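PDB 4XL1: delta-like protein from Rattus norvegicus, which probably acts as a Notch ligand, engaging the receptor on neighbouring cells through its C2-like and Delta-Serrate-ligand (DSL) domains. Local coordinates for residues G53-P58 against L79-N84; I5-L10 against S146-C151; T32-C37 against I95-T100; E12-R17 against L140-Y145. The protein carries 3 engineered substitutions. All coordinates share one frame; numbering follows the deposited sequence.

Contact 1 (G53-P58 against L79-N84); sequences GNVSTP and LQLPLN. Engineered in segment 79-84: Leu83 (natural residue Phe). With NAG (2-acetamido-2-deoxy-beta-D-glucopyranose), chain N; NAG (2-acetamido-2-deoxy-beta-D-glucopyranose), chain O.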
# COMPACT_ATOMS: atom_id res chain seq x y z
N GLY B 53 -8.30 -1.60 3.25
CA GLY B 53 -9.03 -2.42 2.31
C GLY B 53 -9.48 -3.74 2.89
O GLY B 53 -8.97 -4.20 3.91
N ASN B 54 -10.46 -4.36 2.23
CA ASN B 54 -10.96 -5.66 2.64
C ASN B 54 -11.31 -6.52 1.44
O ASN B 54 -11.58 -6.01 0.35
CB ASN B 54 -12.18 -5.49 3.54
CG ASN B 54 -13.40 -4.99 2.79
OD1 ASN B 54 -14.10 -5.76 2.12
ND2 ASN B 54 -13.66 -3.69 2.89
N VAL B 55 -11.31 -7.84 1.63
CA VAL B 55 -11.65 -8.76 0.56
C VAL B 55 -12.21 -10.05 1.13
O VAL B 55 -11.91 -10.44 2.26
CB VAL B 55 -10.41 -9.05 -0.34
CG1 VAL B 55 -9.42 -9.96 0.38
CG2 VAL B 55 -10.84 -9.65 -1.67
N SER B 56 -13.04 -10.72 0.33
CA SER B 56 -13.63 -11.99 0.73
C SER B 56 -13.30 -13.06 -0.31
O SER B 56 -13.11 -12.76 -1.49
CB SER B 56 -15.14 -11.86 0.90
OG SER B 56 -15.46 -11.12 2.06
N THR B 57 -13.25 -14.30 0.15
CA THR B 57 -12.94 -15.42 -0.73
C THR B 57 -14.18 -16.28 -0.95
O THR B 57 -15.13 -16.21 -0.17
CB THR B 57 -11.83 -16.32 -0.14
OG1 THR B 57 -12.40 -17.24 0.80
CG2 THR B 57 -10.77 -15.48 0.55
N PRO B 58 -14.19 -17.08 -2.02
CA PRO B 58 -15.22 -18.11 -2.12
C PRO B 58 -14.90 -19.23 -1.13
O PRO B 58 -13.88 -19.17 -0.46
CB PRO B 58 -15.11 -18.59 -3.56
CG PRO B 58 -13.72 -18.31 -3.93
CD PRO B 58 -13.35 -17.03 -3.23
N LEU B 79 -4.10 -14.01 -1.88
CA LEU B 79 -5.03 -12.90 -2.06
C LEU B 79 -4.25 -11.62 -2.32
O LEU B 79 -3.12 -11.48 -1.86
CB LEU B 79 -5.94 -12.73 -0.84
CG LEU B 79 -6.86 -13.88 -0.43
CD1 LEU B 79 -7.22 -13.76 1.04
CD2 LEU B 79 -8.11 -13.87 -1.29
N GLN B 80 -4.86 -10.68 -3.04
CA GLN B 80 -4.20 -9.42 -3.36
C GLN B 80 -4.99 -8.22 -2.83
O GLN B 80 -6.18 -8.09 -3.10
CB GLN B 80 -4.03 -9.30 -4.87
CG GLN B 80 -3.31 -10.47 -5.52
CD GLN B 80 -1.82 -10.26 -5.67
OE1 GLN B 80 -1.02 -11.12 -5.30
NE2 GLN B 80 -1.44 -9.12 -6.23
N LEU B 81 -4.32 -7.36 -2.08
CA LEU B 81 -4.89 -6.06 -1.72
C LEU B 81 -4.00 -4.92 -2.21
O LEU B 81 -3.01 -4.58 -1.55
CB LEU B 81 -5.11 -5.95 -0.21
CG LEU B 81 -6.16 -6.87 0.41
CD1 LEU B 81 -6.08 -6.83 1.93
CD2 LEU B 81 -7.56 -6.48 -0.06
N PRO B 82 -4.36 -4.31 -3.35
CA PRO B 82 -3.59 -3.20 -3.93
C PRO B 82 -3.78 -1.93 -3.11
O PRO B 82 -4.91 -1.63 -2.70
CB PRO B 82 -4.17 -3.07 -5.33
CG PRO B 82 -5.57 -3.54 -5.19
CD PRO B 82 -5.52 -4.67 -4.18
N LEU B 83 -2.71 -1.19 -2.88
CA LEU B 83 -2.75 -0.07 -1.93
C LEU B 83 -2.70 1.32 -2.56
O LEU B 83 -1.88 1.61 -3.43
CB LEU B 83 -1.59 -0.23 -0.93
CG LEU B 83 -1.43 -1.63 -0.33
CD1 LEU B 83 -0.14 -1.76 0.46
CD2 LEU B 83 -2.63 -1.98 0.54
N ASN B 84 -3.61 2.19 -2.10
CA ASN B 84 -3.71 3.59 -2.53
C ASN B 84 -2.66 4.52 -1.93
O ASN B 84 -2.71 5.73 -2.16
CB ASN B 84 -5.08 4.15 -2.13
CG ASN B 84 -6.05 4.28 -3.29
OD1 ASN B 84 -6.53 3.30 -3.86
ND2 ASN B 84 -6.35 5.54 -3.62
C1 NAG N . -14.78 -3.07 2.23
C2 NAG N . -15.28 -1.87 3.03
C3 NAG N . -16.44 -1.19 2.31
C4 NAG N . -16.05 -0.85 0.88
C5 NAG N . -15.53 -2.10 0.17
C6 NAG N . -15.02 -1.81 -1.23
C7 NAG N . -15.06 -1.85 5.48
C8 NAG N . -15.60 -2.37 6.77
N2 NAG N . -15.68 -2.28 4.37
O3 NAG N . -16.79 -0.00 3.01
O4 NAG N . -17.18 -0.35 0.17
O5 NAG N . -14.43 -2.65 0.90
O6 NAG N . -14.12 -2.82 -1.68
O7 NAG N . -14.10 -1.09 5.43
C1 NAG O . -7.21 6.06 -4.64
C2 NAG O . -7.91 7.31 -4.09
C3 NAG O . -8.66 8.03 -5.20
C4 NAG O . -7.70 8.37 -6.32
C5 NAG O . -7.06 7.09 -6.84
C6 NAG O . -6.02 7.34 -7.91
C7 NAG O . -8.95 7.79 -1.92
C8 NAG O . -9.91 7.32 -0.87
N2 NAG O . -8.80 6.99 -2.98
O3 NAG O . -9.27 9.21 -4.68
O4 NAG O . -8.39 9.03 -7.38
O5 NAG O . -6.39 6.42 -5.76
O6 NAG O . -4.74 6.86 -7.50
O7 NAG O . -8.33 8.85 -1.81
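Thr57, which meets Leu79 through its methyl group, has its hydroxyl engaged both as donor and as acceptor: OG1 donates to Pro58 O at 2.7 Å and accepts from the backbone N of Phe34. The donor sits 24° out of the Pro58 carbonyl plane. A chi1 of 83° sets OG1 between the backbone N and the carbonyl carbon and leaves CG2 anti to the carbonyl carbon, where Thr57 CG2 comes to 3.6 Å from Leu79 CD2, the side chains meeting at about a right angle. No hydrogen bond joins residues 53-58 to 79-84. The segments run at 157° with axes 7.9 Å apart. They belong to different sheets of the C2-like beta-sandwich, which explains why side chains and not backbones meet. Leu81 CD2 sits 3.8 Å from Val55 CB and 4.0 Å from Val55 CG1, while Val55 CG1 approaches Leu79 CD1 more loosely, at 4.4 Å. Ile36 of the adjacent strand touches both Val55 and Leu79. Asn54 points away from this interface, and its ND2 is bonded covalently to C1 of an N-acetylglucosamine at 1.4 Å, within an Asn-Val-Ser sequon. That sugar is also hydrogen-bonded to Cys50 N. Asn84 carries a second N-linked sugar.

Contact 2 (I5-L10 against S146-C151); sequences IFQLRL and SYRVVC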
# COMPACT_ATOMS: atom_id res chain seq x y z
N ILE B 5 1.43 -3.97 -3.18
CA ILE B 5 0.38 -4.95 -2.96
C ILE B 5 0.61 -5.76 -1.69
O ILE B 5 1.70 -6.29 -1.48
CB ILE B 5 0.25 -5.94 -4.14
CG1 ILE B 5 0.21 -5.21 -5.48
CG2 ILE B 5 -0.97 -6.82 -3.96
CD1 ILE B 5 0.14 -6.13 -6.68
N PHE B 6 -0.41 -5.86 -0.85
CA PHE B 6 -0.34 -6.74 0.31
C PHE B 6 -0.81 -8.11 -0.13
O PHE B 6 -1.93 -8.26 -0.62
CB PHE B 6 -1.21 -6.21 1.47
CG PHE B 6 -1.07 -7.01 2.75
CD1 PHE B 6 -1.83 -8.15 2.96
CD2 PHE B 6 -0.21 -6.59 3.75
CE1 PHE B 6 -1.71 -8.88 4.13
CE2 PHE B 6 -0.09 -7.31 4.93
CZ PHE B 6 -0.84 -8.45 5.12
N GLN B 7 0.05 -9.11 0.02
CA GLN B 7 -0.28 -10.45 -0.43
C GLN B 7 -0.41 -11.37 0.77
O GLN B 7 0.44 -11.37 1.66
CB GLN B 7 0.78 -10.97 -1.41
CG GLN B 7 0.85 -10.16 -2.69
CD GLN B 7 1.88 -10.69 -3.67
OE1 GLN B 7 2.77 -11.46 -3.30
NE2 GLN B 7 1.78 -10.28 -4.93
N LEU B 8 -1.48 -12.15 0.81
CA LEU B 8 -1.75 -13.02 1.95
C LEU B 8 -2.00 -14.43 1.42
O LEU B 8 -2.91 -14.65 0.61
CB LEU B 8 -2.95 -12.48 2.75
CG LEU B 8 -3.52 -13.17 4.01
CD1 LEU B 8 -4.37 -14.39 3.68
CD2 LEU B 8 -2.41 -13.52 4.99
N ARG B 9 -1.20 -15.38 1.88
CA ARG B 9 -1.35 -16.77 1.45
C ARG B 9 -1.93 -17.62 2.56
O ARG B 9 -1.33 -17.76 3.63
CB ARG B 9 -0.01 -17.34 1.00
CG ARG B 9 -0.06 -18.83 0.67
CD ARG B 9 1.32 -19.48 0.73
NE ARG B 9 2.13 -19.18 -0.44
CZ ARG B 9 3.44 -18.95 -0.40
NH1 ARG B 9 4.08 -18.98 0.76
NH2 ARG B 9 4.11 -18.69 -1.52
N LEU B 10 -3.10 -18.19 2.31
CA LEU B 10 -3.75 -19.09 3.25
C LEU B 10 -3.25 -20.50 3.00
O LEU B 10 -3.31 -20.99 1.87
CB LEU B 10 -5.27 -19.01 3.10
CG LEU B 10 -5.94 -17.66 3.36
CD1 LEU B 10 -7.34 -17.63 2.77
CD2 LEU B 10 -6.00 -17.36 4.85
N SER B 146 0.72 -17.10 5.60
CA SER B 146 1.89 -16.25 5.45
C SER B 146 1.55 -15.03 4.60
O SER B 146 0.61 -15.07 3.80
CB SER B 146 3.06 -17.02 4.85
OG SER B 146 2.64 -17.85 3.78
N TYR B 147 2.32 -13.96 4.75
CA TYR B 147 2.01 -12.71 4.07
C TYR B 147 3.25 -11.88 3.75
O TYR B 147 4.32 -12.10 4.32
CB TYR B 147 1.04 -11.87 4.90
CG TYR B 147 1.55 -11.53 6.28
CD1 TYR B 147 1.33 -12.38 7.36
CD2 TYR B 147 2.26 -10.35 6.51
CE1 TYR B 147 1.79 -12.07 8.62
CE2 TYR B 147 2.73 -10.04 7.77
CZ TYR B 147 2.49 -10.90 8.82
OH TYR B 147 2.95 -10.59 10.08
N ARG B 148 3.09 -10.92 2.84
CA ARG B 148 4.17 -10.00 2.48
C ARG B 148 3.61 -8.76 1.80
O ARG B 148 2.44 -8.71 1.43
CB ARG B 148 5.17 -10.69 1.56
CG ARG B 148 4.60 -11.05 0.19
CD ARG B 148 5.64 -11.69 -0.71
NE ARG B 148 5.12 -11.94 -2.05
CZ ARG B 148 5.84 -12.47 -3.04
NH1 ARG B 148 7.10 -12.81 -2.84
NH2 ARG B 148 5.29 -12.65 -4.24
N VAL B 149 4.46 -7.75 1.63
CA VAL B 149 4.13 -6.60 0.80
C VAL B 149 5.18 -6.45 -0.29
O VAL B 149 6.36 -6.29 -0.01
CB VAL B 149 4.03 -5.30 1.61
CG1 VAL B 149 3.92 -4.10 0.67
CG2 VAL B 149 2.85 -5.34 2.56
N VAL B 150 4.74 -6.51 -1.55
CA VAL B 150 5.65 -6.36 -2.68
C VAL B 150 5.19 -5.25 -3.61
O VAL B 150 4.02 -4.85 -3.59
CB VAL B 150 5.77 -7.67 -3.49
CG1 VAL B 150 6.49 -8.73 -2.67
CG2 VAL B 150 4.39 -8.15 -3.93
N CYS B 151 6.11 -4.74 -4.42
CA CYS B 151 5.79 -3.66 -5.35
C CYS B 151 4.92 -4.16 -6.50
O CYS B 151 4.92 -5.34 -6.82
CB CYS B 151 7.07 -3.04 -5.90
SG CYS B 151 8.07 -2.12 -4.70
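Strands 5-10 and 146-151 run antiparallel, at 167°, with their axes 4.7 Å apart. Ile5 with Val150, Gln7 with Arg148 and Arg9 with Ser146 are the hydrogen-bonded pairs, each closed by two backbone bonds; Phe6 with Val149 and Leu8 with Tyr147 are the non-hydrogen-bonded pairs. On the face bearing Gln7 and Arg148, Gln7 OE1 accepts from Arg148 NE at 2.7 Å and from Arg148 NH2 at 2.9 Å. NH2 arrives in the amide plane on a lone pair, whereas NE is tilted from that plane; OE1 lies in the guanidinium plane. An extended chain from CG to NE brings the arginine alongside Gln7, and its NH1 donates to the backbone O of the dimethylated lysine at position 129. Val150 flanks the pair, CG1 lying 3.5 Å above the guanidinium plane and CG2 3.5 Å from Gln7 NE2. Strand 4-14, the first of the chain, is paired here, in one sheet of the C2-like beta-sandwich, with strand 142-151, which ends at Cys151, disulfide-bonded to Cys160. The other face is buried and mostly apolar. Phe6 CD2 packs 3.5 Å from Val149 CG2, and Arg148 O lies over one face of the Phe6 ring. The Phe6 and Tyr147 ring planes differ by only 15°, yet the centroids are 5.8 Å apart, so this is no close stack; Leu8 CD2 touches Tyr147 CB at 3.8 Å.

Contact 3 (T32-C37 against I95-T100); sequences TFFRIC and IQAWHT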
# COMPACT_ATOMS: atom_id res chain seq x y z
N THR B 32 -16.33 -23.45 4.37
CA THR B 32 -15.55 -22.35 4.90
C THR B 32 -15.03 -21.39 3.85
O THR B 32 -14.37 -21.79 2.89
CB THR B 32 -14.34 -22.89 5.70
OG1 THR B 32 -14.78 -23.92 6.60
CG2 THR B 32 -13.68 -21.77 6.49
N PHE B 33 -15.34 -20.11 4.03
CA PHE B 33 -14.76 -19.05 3.23
C PHE B 33 -14.17 -18.02 4.19
O PHE B 33 -14.43 -18.07 5.39
CB PHE B 33 -15.78 -18.42 2.27
CG PHE B 33 -16.74 -17.46 2.92
CD1 PHE B 33 -17.92 -17.93 3.48
CD2 PHE B 33 -16.48 -16.10 2.96
CE1 PHE B 33 -18.82 -17.06 4.07
CE2 PHE B 33 -17.37 -15.23 3.55
CZ PHE B 33 -18.54 -15.70 4.10
N PHE B 34 -13.38 -17.09 3.67
CA PHE B 34 -12.64 -16.19 4.54
C PHE B 34 -12.90 -14.72 4.23
O PHE B 34 -13.15 -14.33 3.09
CB PHE B 34 -11.14 -16.49 4.45
CG PHE B 34 -10.77 -17.88 4.90
CD1 PHE B 34 -10.87 -18.95 4.03
CD2 PHE B 34 -10.33 -18.11 6.19
CE1 PHE B 34 -10.53 -20.23 4.43
CE2 PHE B 34 -9.99 -19.39 6.61
CZ PHE B 34 -10.10 -20.45 5.72
N ARG B 35 -12.82 -13.92 5.29
CA ARG B 35 -12.93 -12.48 5.17
C ARG B 35 -11.69 -11.78 5.69
O ARG B 35 -11.22 -12.07 6.80
CB ARG B 35 -14.16 -11.97 5.92
CG ARG B 35 -15.47 -12.45 5.34
CD ARG B 35 -16.39 -11.26 5.22
NE ARG B 35 -17.64 -11.40 5.93
CZ ARG B 35 -18.53 -10.42 6.06
NH1 ARG B 35 -18.27 -9.23 5.52
NH2 ARG B 35 -19.65 -10.62 6.72
N ILE B 36 -11.15 -10.86 4.90
CA ILE B 36 -9.90 -10.23 5.28
C ILE B 36 -10.14 -8.75 5.50
O ILE B 36 -10.71 -8.08 4.65
CB ILE B 36 -8.80 -10.43 4.21
CG1 ILE B 36 -8.57 -11.92 3.92
CG2 ILE B 36 -7.53 -9.71 4.62
CD1 ILE B 36 -8.02 -12.70 5.09
N CYS B 37 -9.71 -8.24 6.65
CA CYS B 37 -9.80 -6.82 6.92
C CYS B 37 -8.41 -6.29 7.24
O CYS B 37 -7.82 -6.64 8.26
CB CYS B 37 -10.76 -6.54 8.08
SG CYS B 37 -10.89 -4.79 8.56
N ILE B 95 -8.44 -11.68 10.23
CA ILE B 95 -8.90 -12.76 9.37
C ILE B 95 -10.06 -13.49 10.03
O ILE B 95 -9.94 -13.98 11.16
CB ILE B 95 -7.76 -13.77 9.07
CG1 ILE B 95 -6.55 -13.05 8.46
CG2 ILE B 95 -8.26 -14.87 8.14
CD1 ILE B 95 -5.39 -13.97 8.13
N GLN B 96 -11.18 -13.57 9.33
CA GLN B 96 -12.37 -14.23 9.85
C GLN B 96 -12.70 -15.49 9.05
O GLN B 96 -12.66 -15.48 7.82
CB GLN B 96 -13.58 -13.29 9.82
CG GLN B 96 -13.52 -12.11 10.78
CD GLN B 96 -14.79 -11.27 10.73
OE1 GLN B 96 -15.58 -11.38 9.80
NE2 GLN B 96 -14.98 -10.42 11.74
N ALA B 97 -13.03 -16.56 9.76
CA ALA B 97 -13.46 -17.79 9.10
C ALA B 97 -14.97 -17.95 9.24
O ALA B 97 -15.51 -17.87 10.34
CB ALA B 97 -12.73 -18.99 9.67
N TRP B 98 -15.64 -18.17 8.11
CA TRP B 98 -17.10 -18.20 8.10
C TRP B 98 -17.66 -19.47 7.47
O TRP B 98 -16.99 -20.15 6.70
CB TRP B 98 -17.66 -17.00 7.33
CG TRP B 98 -17.57 -15.69 8.03
CD1 TRP B 98 -16.45 -14.92 8.20
CD2 TRP B 98 -18.65 -14.97 8.64
NE1 TRP B 98 -16.77 -13.77 8.89
CE2 TRP B 98 -18.11 -13.78 9.17
CE3 TRP B 98 -20.02 -15.22 8.79
CZ2 TRP B 98 -18.90 -12.84 9.84
CZ3 TRP B 98 -20.79 -14.29 9.46
CH2 TRP B 98 -20.23 -13.12 9.97
N HIS B 99 -18.91 -19.78 7.80
CA HIS B 99 -19.65 -20.86 7.17
C HIS B 99 -20.82 -20.29 6.39
O HIS B 99 -21.55 -19.43 6.91
CB HIS B 99 -20.15 -21.87 8.20
CG HIS B 99 -21.30 -22.70 7.73
ND1 HIS B 99 -21.20 -23.59 6.67
CD2 HIS B 99 -22.59 -22.76 8.15
CE1 HIS B 99 -22.37 -24.17 6.47
NE2 HIS B 99 -23.23 -23.68 7.35
N THR B 100 -21.02 -20.74 5.16
CA THR B 100 -22.19 -20.32 4.41
C THR B 100 -23.02 -21.54 4.03
O THR B 100 -22.47 -22.56 3.61
CB THR B 100 -21.81 -19.52 3.14
OG1 THR B 100 -23.00 -19.13 2.44
CG2 THR B 100 -20.92 -20.33 2.21
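Trp98 reaches across to Phe33 and Arg35, meeting a different group with each part of its side chain. Trp98 CB lies over the face of the Phe33 ring, 3.8 Å from the ring centroid, in a CH-pi contact. Trp98 CG follows at 4.0 Å from Phe33 CZ, but the indole is displaced from the phenyl ring. Further out, Trp98 CD1 meets Arg35 CG at 3.9 Å. Trp98 NE1 donates to Gln96 OE1 of its own strand at 2.8 Å; the acceptor lies in the indole plane, yet the donor stands above the amide plane, so no lone pair is met squarely. This bond would help to set the rotation of the indole. Arg35 NE lies over one face toward the rim, and Arg35 NH2 is 3.9 Å from Trp98 CZ2. Arg35 CZ makes an off-centre cation-pi contact, 5.0 Å from the centroid of the Trp98 six-membered ring. On the other side of the sheet, apolar residues meet: Phe34 CE2 touches Ala97 CB at 4.1 Å and Ile36 CD1 packs 3.7 Å from Ile95 CG1. Strands 31-37 and 90-99 form the antiparallel centre of a four-stranded sheet, one layer of the C2-like beta-sandwich.

Contact 4 (E12-R17 against L140-Y145); sequences EFANER and LTRLRY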
# COMPACT_ATOMS: atom_id res chain seq x y z
N GLU B 12 -3.29 -23.53 5.66
CA GLU B 12 -4.01 -24.64 6.28
C GLU B 12 -5.04 -24.18 7.30
O GLU B 12 -4.81 -23.24 8.07
CB GLU B 12 -3.04 -25.61 6.97
CG GLU B 12 -3.53 -27.05 6.99
CD GLU B 12 -2.60 -27.99 7.73
OE1 GLU B 12 -3.09 -28.83 8.50
OE2 GLU B 12 -1.37 -27.89 7.54
N PHE B 13 -6.19 -24.85 7.30
CA PHE B 13 -7.23 -24.58 8.29
C PHE B 13 -7.76 -25.89 8.86
O PHE B 13 -8.03 -26.84 8.12
CB PHE B 13 -8.36 -23.76 7.67
CG PHE B 13 -9.35 -23.24 8.67
CD1 PHE B 13 -8.99 -22.25 9.57
CD2 PHE B 13 -10.64 -23.74 8.71
CE1 PHE B 13 -9.90 -21.77 10.49
CE2 PHE B 13 -11.56 -23.26 9.63
CZ PHE B 13 -11.19 -22.27 10.52
N ALA B 14 -7.91 -25.93 10.18
CA ALA B 14 -8.45 -27.11 10.84
C ALA B 14 -9.69 -26.76 11.65
O ALA B 14 -9.67 -25.84 12.47
CB ALA B 14 -7.40 -27.75 11.72
N ASN B 15 -10.77 -27.50 11.41
CA ASN B 15 -11.98 -27.41 12.22
C ASN B 15 -12.57 -28.81 12.32
O ASN B 15 -13.59 -29.12 11.71
CB ASN B 15 -12.98 -26.43 11.60
CG ASN B 15 -14.17 -26.18 12.50
OD1 ASN B 15 -14.17 -26.54 13.68
ND2 ASN B 15 -15.20 -25.55 11.95
N GLU B 16 -11.90 -29.67 13.10
CA GLU B 16 -12.18 -31.10 13.06
C GLU B 16 -13.56 -31.52 13.54
O GLU B 16 -14.09 -32.54 13.09
CB GLU B 16 -11.13 -31.86 13.88
CG GLU B 16 -9.79 -31.98 13.18
CD GLU B 16 -8.98 -33.15 13.68
OE1 GLU B 16 -8.82 -33.30 14.91
OE2 GLU B 16 -8.49 -33.92 12.83
N ARG B 17 -14.16 -30.76 14.45
CA ARG B 17 -15.49 -31.09 14.94
C ARG B 17 -16.59 -30.31 14.22
O ARG B 17 -17.77 -30.47 14.53
CB ARG B 17 -15.58 -30.88 16.45
CG ARG B 17 -14.82 -31.94 17.23
CD ARG B 17 -14.69 -31.61 18.71
NE ARG B 17 -13.62 -32.38 19.33
CZ ARG B 17 -13.73 -33.66 19.66
NH1 ARG B 17 -14.87 -34.31 19.45
NH2 ARG B 17 -12.71 -34.30 20.22
N LEU B 140 -10.49 -25.22 19.40
CA LEU B 140 -11.42 -25.60 18.35
C LEU B 140 -10.80 -25.57 16.94
O LEU B 140 -10.90 -26.54 16.20
CB LEU B 140 -12.67 -24.71 18.38
CG LEU B 140 -13.58 -24.92 19.60
CD1 LEU B 140 -14.73 -23.92 19.61
CD2 LEU B 140 -14.08 -26.36 19.69
N THR B 141 -10.15 -24.46 16.59
CA THR B 141 -9.66 -24.29 15.22
C THR B 141 -8.18 -23.94 15.14
O THR B 141 -7.57 -23.51 16.12
CB THR B 141 -10.44 -23.18 14.47
OG1 THR B 141 -10.12 -21.90 15.03
CG2 THR B 141 -11.94 -23.41 14.56
N ARG B 142 -7.60 -24.16 13.96
CA ARG B 142 -6.21 -23.78 13.68
C ARG B 142 -6.12 -23.09 12.32
O ARG B 142 -6.76 -23.52 11.37
CB ARG B 142 -5.28 -24.99 13.68
CG ARG B 142 -5.33 -25.88 14.91
CD ARG B 142 -4.22 -26.93 14.88
NE ARG B 142 -4.25 -27.77 13.69
CZ ARG B 142 -3.48 -27.59 12.62
NH1 ARG B 142 -2.62 -26.58 12.58
NH2 ARG B 142 -3.57 -28.41 11.58
N LEU B 143 -5.33 -22.03 12.24
CA LEU B 143 -5.11 -21.36 10.96
C LEU B 143 -3.63 -21.15 10.71
O LEU B 143 -2.91 -20.62 11.55
CB LEU B 143 -5.84 -20.01 10.93
CG LEU B 143 -5.59 -19.15 9.69
CD1 LEU B 143 -6.31 -19.71 8.48
CD2 LEU B 143 -6.01 -17.71 9.94
N ARG B 144 -3.18 -21.56 9.52
CA ARG B 144 -1.79 -21.43 9.10
C ARG B 144 -1.73 -20.53 7.86
O ARG B 144 -2.46 -20.76 6.90
CB ARG B 144 -1.21 -22.80 8.78
CG ARG B 144 0.30 -22.90 8.86
CD ARG B 144 0.74 -24.29 9.28
NE ARG B 144 0.68 -25.24 8.18
CZ ARG B 144 1.21 -25.03 6.98
NH1 ARG B 144 1.85 -23.90 6.73
NH2 ARG B 144 1.11 -25.95 6.03
N TYR B 145 -0.88 -19.51 7.88
CA TYR B 145 -0.80 -18.59 6.75
C TYR B 145 0.52 -17.84 6.69
O TYR B 145 1.35 -17.93 7.60
CB TYR B 145 -1.96 -17.59 6.81
CG TYR B 145 -1.89 -16.66 8.00
CD1 TYR B 145 -2.24 -17.09 9.28
CD2 TYR B 145 -1.49 -15.34 7.85
CE1 TYR B 145 -2.19 -16.25 10.37
CE2 TYR B 145 -1.44 -14.48 8.94
CZ TYR B 145 -1.78 -14.94 10.19
OH TYR B 145 -1.73 -14.08 11.26
O HOH W 1 -13.40 -28.16 15.93
O HOH W 2 -9.80 -28.64 15.04
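Glu12 faces two arginines of strand 142-151 and pairs with Arg144 through two backbone bonds. Its carboxylate is shared: OE1 accepts from Arg142 NH2 at 3.1 Å, met from above the carboxylate plane, and OE2 takes weak bonds from Arg144 NE and NH2, the nearer at 3.4 Å from NE. Both guanidiniums stand almost perpendicular to the carboxylate, at 88° and 89°, so neither makes a flat two-pronged bridge. Phe13 points to the opposite, buried face. With CG anti to the backbone N (chi1 -170°), its ring swings toward the other strand; Phe13 CD1 lies 3.1 Å from Arg142 O and 3.8 Å from Leu143 CD1. In the C2-like beta-sandwich, Phe13 and Leu143 turn to Ala97 and Ile95 of the other sheet. Ala14 returns to the charged face, where its CB lies 3.7 Å from Arg142 NE and its backbone pairs with Arg142 in both directions. Beyond it, water takes over. Asn15 OD1 accepts from a water at 2.9 Å, which also donates to Leu140 O and accepts from Arg17 N. A second water joins Glu16 N to Leu140 O. The two positive neighbours would be expected to stabilise the ionised form of Glu12, while the out-of-plane approach of Arg142 and the long, weak bonds of Arg144 suggest a salt-bridge network that rests on charge more than on well-directed hydrogen bonds.

All four contacts lie in the C2-like beta-sandwich. Contacts 2 and 4 are successive parts of one strand pair, 4-14 with 142-151, their centres about 20 Å apart. Contact 1 bridges the two sheets: Leu81 N lies 2.9 Å from Phe6 O of contact 2, a probable hydrogen bond, and Val55 O lies 2.8 Å from Ile36 N of contact 3, another. The centres of contacts 3 and 4 are about 12 Å apart, and the sheets pack there through Ala97 CB and Phe13 CZ, 3.7 Å apart. Leu10 CD1 meets Phe34 CD1 at 4.0 Å between contacts 2 and 3. Two glycans leave from contact 1; the side chain of Arg35 is about 7 Å from a bound N-acetylglucosamine.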